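Local coordinates for sensor protein (Thermotoga maritima, PDB 3A0S) that probably acts as a sensor histidine kinase, passing phosphate from ATP to a histidine in two-component signalling, this piece being its PAS domain, at residues D42-A50 and Y65-F76. Numbering follows the deposited sequence. Where two conformers were deposited one is given.
Sequences DFEEIGSVA and YKFGERYFNIRF
Tyr65 OH donates a hydrogen bond to Glu45 OE1, a short one (OH to OE1 2.6 Å) taken on the anti lone pair of the carboxylate, whose plane stands 72° from the ring. The glutamate reaches this point because its CG lies anti to the backbone N and the chain then runs extended, alongside the tyrosine but pointing the other way. A water also donates to Tyr65 OH (2.9 Å) while serving two backbone groups, donating a hydrogen bond to Asp42 O and accepting one from Ile46 N. Replacing Tyr65 with phenylalanine would probably leave Glu45 OE1 without this hydrogen-bond donor and deprive the water of one of its partners, with Asp42 O and Ile46 N still in place. Ile46 carries much of the apolar contact: CG1 packs on Tyr65, CD1 meets Phe67 CE2 at 3.7 Å and also touches Ile74 CD1 (4.1 Å), and CG2 lies against Phe76 CE2 at 3.8 Å. One turn on, Val49 CG1 sits over a face of the Phe76 ring in a CH-pi contact, 3.7 Å from the centroid. This is the PAS fold, in which helix 44-56 lies across the antiparallel sheet, here over the hairpin of strands 60-67 and 70-80; its segment 44-50 crosses strand segment 70-76 at -38°. At the hairpin end, the Phe67 ring lies near Asp42 O (CE2 to O 3.3 Å) and points CZ over a face of Phe43, the two planes inclined at 40°. Phe25 meets both rings edge-to-face. Farther out, Ile92 of strand 87-95 backs Ile46 and Ile74, and Glu44 OE1 accepts a bond from Asp42 N, tying down the backbone just ahead of the helix.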
loop_
_atom_site.group_PDB
_atom_site.type_symbol
_atom_site.label_atom_id
_atom_site.label_comp_id
_atom_site.label_asym_id
_atom_site.label_seq_id
_atom_site.Cartn_x
_atom_site.Cartn_y
_atom_site.Cartn_z
ATOM N N ASP A 42 -4.929 1.783 -11.865
ATOM C CA ASP A 42 -5.566 0.671 -11.135
ATOM C C ASP A 42 -5.337 0.818 -9.645
ATOM O O ASP A 42 -6.013 0.151 -8.860
ATOM C CB ASP A 42 -5.050 -0.740 -11.555
ATOM C CG ASP A 42 -5.470 -1.169 -12.971
ATOM O OD1 ASP A 42 -6.413 -0.609 -13.557
ATOM O OD2 ASP A 42 -4.850 -2.147 -13.464
ATOM N N PHE A 43 -4.331 1.613 -9.253
ATOM C CA PHE A 43 -4.007 1.804 -7.824
ATOM C C PHE A 43 -4.414 3.157 -7.299
ATOM O O PHE A 43 -4.141 3.474 -6.151
ATOM C CB PHE A 43 -2.505 1.609 -7.543
ATOM C CG PHE A 43 -2.050 0.212 -7.746
ATOM C CD1 PHE A 43 -2.114 -0.714 -6.712
ATOM C CD2 PHE A 43 -1.581 -0.190 -8.987
ATOM C CE1 PHE A 43 -1.689 -2.011 -6.911
ATOM C CE2 PHE A 43 -1.150 -1.492 -9.205
ATOM C CZ PHE A 43 -1.217 -2.407 -8.155
ATOM N N GLU A 44 -5.088 3.941 -8.125
ATOM C CA GLU A 44 -5.495 5.300 -7.756
ATOM C C GLU A 44 -6.377 5.292 -6.522
ATOM O O GLU A 44 -6.197 6.112 -5.624
ATOM C CB GLU A 44 -6.241 5.988 -8.909
ATOM C CG GLU A 44 -5.466 6.101 -10.223
ATOM C CD GLU A 44 -5.614 4.899 -11.182
ATOM O OE1 GLU A 44 -6.184 3.818 -10.844
ATOM O OE2 GLU A 44 -5.126 5.057 -12.318
ATOM N N GLU A 45 -7.348 4.380 -6.487
ATOM C CA GLU A 45 -8.249 4.299 -5.343
ATOM C C GLU A 45 -7.559 3.837 -4.056
ATOM O O GLU A 45 -7.738 4.440 -2.991
ATOM C CB GLU A 45 -9.411 3.378 -5.651
ATOM C CG GLU A 45 -10.391 3.243 -4.509
ATOM C CD GLU A 45 -11.659 2.531 -4.945
ATOM O OE1 GLU A 45 -11.568 1.403 -5.495
ATOM O OE2 GLU A 45 -12.751 3.112 -4.759
ATOM N N ILE A 46 -6.780 2.762 -4.157
ATOM C CA ILE A 46 -5.982 2.309 -3.004
ATOM C C ILE A 46 -5.068 3.442 -2.502
ATOM O O ILE A 46 -4.936 3.648 -1.291
ATOM C CB ILE A 46 -5.179 1.045 -3.347
ATOM C CG1 ILE A 46 -6.139 -0.145 -3.430
ATOM C CG2 ILE A 46 -4.118 0.770 -2.295
ATOM C CD1 ILE A 46 -5.582 -1.323 -4.266
ATOM N N GLY A 47 -4.493 4.190 -3.440
ATOM C CA GLY A 47 -3.621 5.321 -3.097
ATOM C C GLY A 47 -4.404 6.378 -2.346
ATOM O O GLY A 47 -3.917 6.941 -1.376
ATOM N N SER A 48 -5.632 6.642 -2.791
ATOM C CA SER A 48 -6.499 7.609 -2.115
ATOM C C SER A 48 -6.902 7.172 -0.702
ATOM O O SER A 48 -6.844 7.989 0.222
ATOM C CB SER A 48 -7.747 7.877 -2.972
ATOM O OG SER A 48 -8.482 8.986 -2.494
ATOM N N VAL A 49 -7.243 5.889 -0.512
ATOM C CA VAL A 49 -7.556 5.381 0.823
ATOM C C VAL A 49 -6.323 5.512 1.749
ATOM O O VAL A 49 -6.442 5.893 2.914
ATOM C CB VAL A 49 -8.051 3.911 0.801
ATOM C CG1 VAL A 49 -8.233 3.366 2.217
ATOM C CG2 VAL A 49 -9.377 3.815 0.029
ATOM N N ALA A 50 -5.129 5.225 1.221
ATOM C CA ALA A 50 -3.911 5.332 2.042
ATOM C C ALA A 50 -3.713 6.777 2.503
ATOM O O ALA A 50 -3.291 7.020 3.631
ATOM C CB ALA A 50 -2.686 4.838 1.234
ATOM N N TYR A 65 -12.458 -6.214 -1.236
ATOM C CA TYR A 65 -12.004 -5.240 -2.237
ATOM C C TYR A 65 -11.708 -6.003 -3.511
ATOM O O TYR A 65 -10.820 -6.839 -3.542
ATOM C CB TYR A 65 -10.753 -4.448 -1.791
ATOM C CG TYR A 65 -10.400 -3.298 -2.741
ATOM C CD1 TYR A 65 -9.668 -3.531 -3.911
ATOM C CD2 TYR A 65 -10.821 -1.987 -2.485
ATOM C CE1 TYR A 65 -9.356 -2.485 -4.804
ATOM C CE2 TYR A 65 -10.511 -0.934 -3.370
ATOM C CZ TYR A 65 -9.781 -1.191 -4.527
ATOM O OH TYR A 65 -9.482 -0.155 -5.412
ATOM N N LYS A 66 -12.467 -5.740 -4.567
ATOM C CA LYS A 66 -12.281 -6.510 -5.786
ATOM C C LYS A 66 -11.149 -5.940 -6.636
ATOM O O LYS A 66 -11.096 -4.731 -6.906
ATOM C CB LYS A 66 -13.580 -6.596 -6.594
ATOM C CG LYS A 66 -13.592 -7.741 -7.592
ATOM C CD LYS A 66 -14.844 -7.695 -8.464
ATOM C CE LYS A 66 -14.651 -8.478 -9.756
ATOM N NZ LYS A 66 -15.340 -9.802 -9.773
ATOM N N PHE A 67 -10.249 -6.826 -7.047
ATOM C CA PHE A 67 -9.134 -6.471 -7.909
ATOM C C PHE A 67 -8.960 -7.625 -8.878
ATOM O O PHE A 67 -8.748 -8.767 -8.471
ATOM C CB PHE A 67 -7.852 -6.246 -7.090
ATOM C CG PHE A 67 -6.948 -5.165 -7.645
ATOM C CD1 PHE A 67 -6.129 -5.410 -8.741
ATOM C CD2 PHE A 67 -6.920 -3.899 -7.068
ATOM C CE1 PHE A 67 -5.290 -4.402 -9.253
ATOM C CE2 PHE A 67 -6.085 -2.894 -7.574
ATOM C CZ PHE A 67 -5.273 -3.146 -8.660
ATOM N N GLY A 68 -9.096 -7.331 -10.167
ATOM C CA GLY A 68 -9.083 -8.373 -11.180
ATOM C C GLY A 68 -10.283 -9.281 -11.004
ATOM O O GLY A 68 -11.416 -8.808 -10.912
ATOM N N GLU A 69 -10.011 -10.579 -10.914
ATOM C CA GLU A 69 -11.018 -11.639 -10.821
ATOM C C GLU A 69 -11.367 -12.069 -9.374
ATOM O O GLU A 69 -12.209 -12.955 -9.176
ATOM C CB GLU A 69 -10.489 -12.855 -11.601
ATOM C CG GLU A 69 -11.514 -13.893 -12.034
ATOM C CD GLU A 69 -11.155 -14.529 -13.378
ATOM O OE1 GLU A 69 -10.205 -14.031 -14.032
ATOM O OE2 GLU A 69 -11.821 -15.513 -13.790
ATOM N N ARG A 70 -10.730 -11.463 -8.372
ATOM C CA ARG A 70 -10.901 -11.932 -6.982
ATOM C C ARG A 70 -11.205 -10.825 -5.979
ATOM O O ARG A 70 -11.009 -9.636 -6.262
ATOM C CB ARG A 70 -9.674 -12.731 -6.507
ATOM C CG ARG A 70 -9.268 -13.885 -7.406
ATOM C CD ARG A 70 -8.439 -14.931 -6.656
ATOM N NE ARG A 70 -7.182 -14.418 -6.092
ATOM C CZ ARG A 70 -6.024 -14.324 -6.747
ATOM N NH1 ARG A 70 -5.931 -14.679 -8.027
ATOM N NH2 ARG A 70 -4.946 -13.861 -6.120
ATOM N N TYR A 71 -11.681 -11.236 -4.800
ATOM C CA TYR A 71 -11.845 -10.344 -3.662
ATOM C C TYR A 71 -10.685 -10.542 -2.692
ATOM O O TYR A 71 -10.249 -11.671 -2.426
ATOM C CB TYR A 71 -13.180 -10.585 -2.943
ATOM C CG TYR A 71 -14.381 -10.030 -3.686
ATOM C CD1 TYR A 71 -14.749 -8.706 -3.528
ATOM C CD2 TYR A 71 -15.141 -10.837 -4.511
ATOM C CE1 TYR A 71 -15.836 -8.160 -4.191
ATOM C CE2 TYR A 71 -16.239 -10.309 -5.191
ATOM C CZ TYR A 71 -16.575 -8.966 -5.021
ATOM O OH TYR A 71 -17.667 -8.405 -5.668
ATOM N N PHE A 72 -10.239 -9.414 -2.163
ATOM C CA PHE A 72 -9.111 -9.343 -1.241
ATOM C C PHE A 72 -9.434 -8.589 0.041
ATOM O O PHE A 72 -10.257 -7.654 0.032
ATOM C CB PHE A 72 -7.930 -8.644 -1.932
ATOM C CG PHE A 72 -7.390 -9.398 -3.091
ATOM C CD1 PHE A 72 -6.413 -10.362 -2.905
ATOM C CD2 PHE A 72 -7.883 -9.164 -4.382
ATOM C CE1 PHE A 72 -5.918 -11.089 -3.973
ATOM C CE2 PHE A 72 -7.416 -9.899 -5.455
ATOM C CZ PHE A 72 -6.422 -10.846 -5.274
ATOM N N ASN A 73 -8.733 -8.978 1.117
ATOM C CA ASN A 73 -8.591 -8.163 2.320
ATOM C C ASN A 73 -7.464 -7.152 2.056
ATOM O O ASN A 73 -6.408 -7.500 1.538
ATOM C CB ASN A 73 -8.104 -8.997 3.496
ATOM C CG ASN A 73 -9.073 -10.056 3.961
ATOM O OD1 ASN A 73 -10.244 -10.076 3.597
ATOM N ND2 ASN A 73 -8.567 -10.950 4.817
ATOM N N ILE A 74 -7.667 -5.902 2.432
ATOM C CA ILE A 74 -6.586 -4.921 2.366
ATOM C C ILE A 74 -6.488 -4.185 3.703
ATOM O O ILE A 74 -7.478 -3.634 4.195
ATOM C CB ILE A 74 -6.762 -3.934 1.196
ATOM C CG1 ILE A 74 -6.957 -4.684 -0.130
ATOM C CG2 ILE A 74 -5.578 -2.956 1.115
ATOM C CD1 ILE A 74 -7.037 -3.793 -1.367
ATOM N N ARG A 75 -5.299 -4.177 4.306
ATOM C CA ARG A 75 -5.107 -3.415 5.541
ATOM C C ARG A 75 -4.190 -2.256 5.227
ATOM O O ARG A 75 -3.220 -2.400 4.488
ATOM C CB ARG A 75 -4.464 -4.288 6.625
ATOM C CG ARG A 75 -4.213 -3.575 7.969
ATOM C CD ARG A 75 -3.743 -4.561 9.045
ATOM N NE ARG A 75 -2.457 -5.176 8.703
ATOM C CZ ARG A 75 -2.169 -6.468 8.852
ATOM N NH1 ARG A 75 -3.068 -7.311 9.344
ATOM N NH2 ARG A 75 -0.971 -6.925 8.523
ATOM N N PHE A 76 -4.509 -1.104 5.804
ATOM C CA PHE A 76 -3.695 0.100 5.701
ATOM C C PHE A 76 -3.265 0.496 7.097
ATOM O O PHE A 76 -4.110 0.786 7.966
ATOM C CB PHE A 76 -4.521 1.241 5.122
ATOM C CG PHE A 76 -5.094 0.979 3.762
ATOM C CD1 PHE A 76 -6.239 0.205 3.581
ATOM C CD2 PHE A 76 -4.506 1.556 2.664
ATOM C CE1 PHE A 76 -6.770 0.018 2.301
ATOM C CE2 PHE A 76 -5.014 1.373 1.397
ATOM C CZ PHE A 76 -6.148 0.624 1.202
HETATM O O HOH W 1 -7.108 1.082 -6.559
#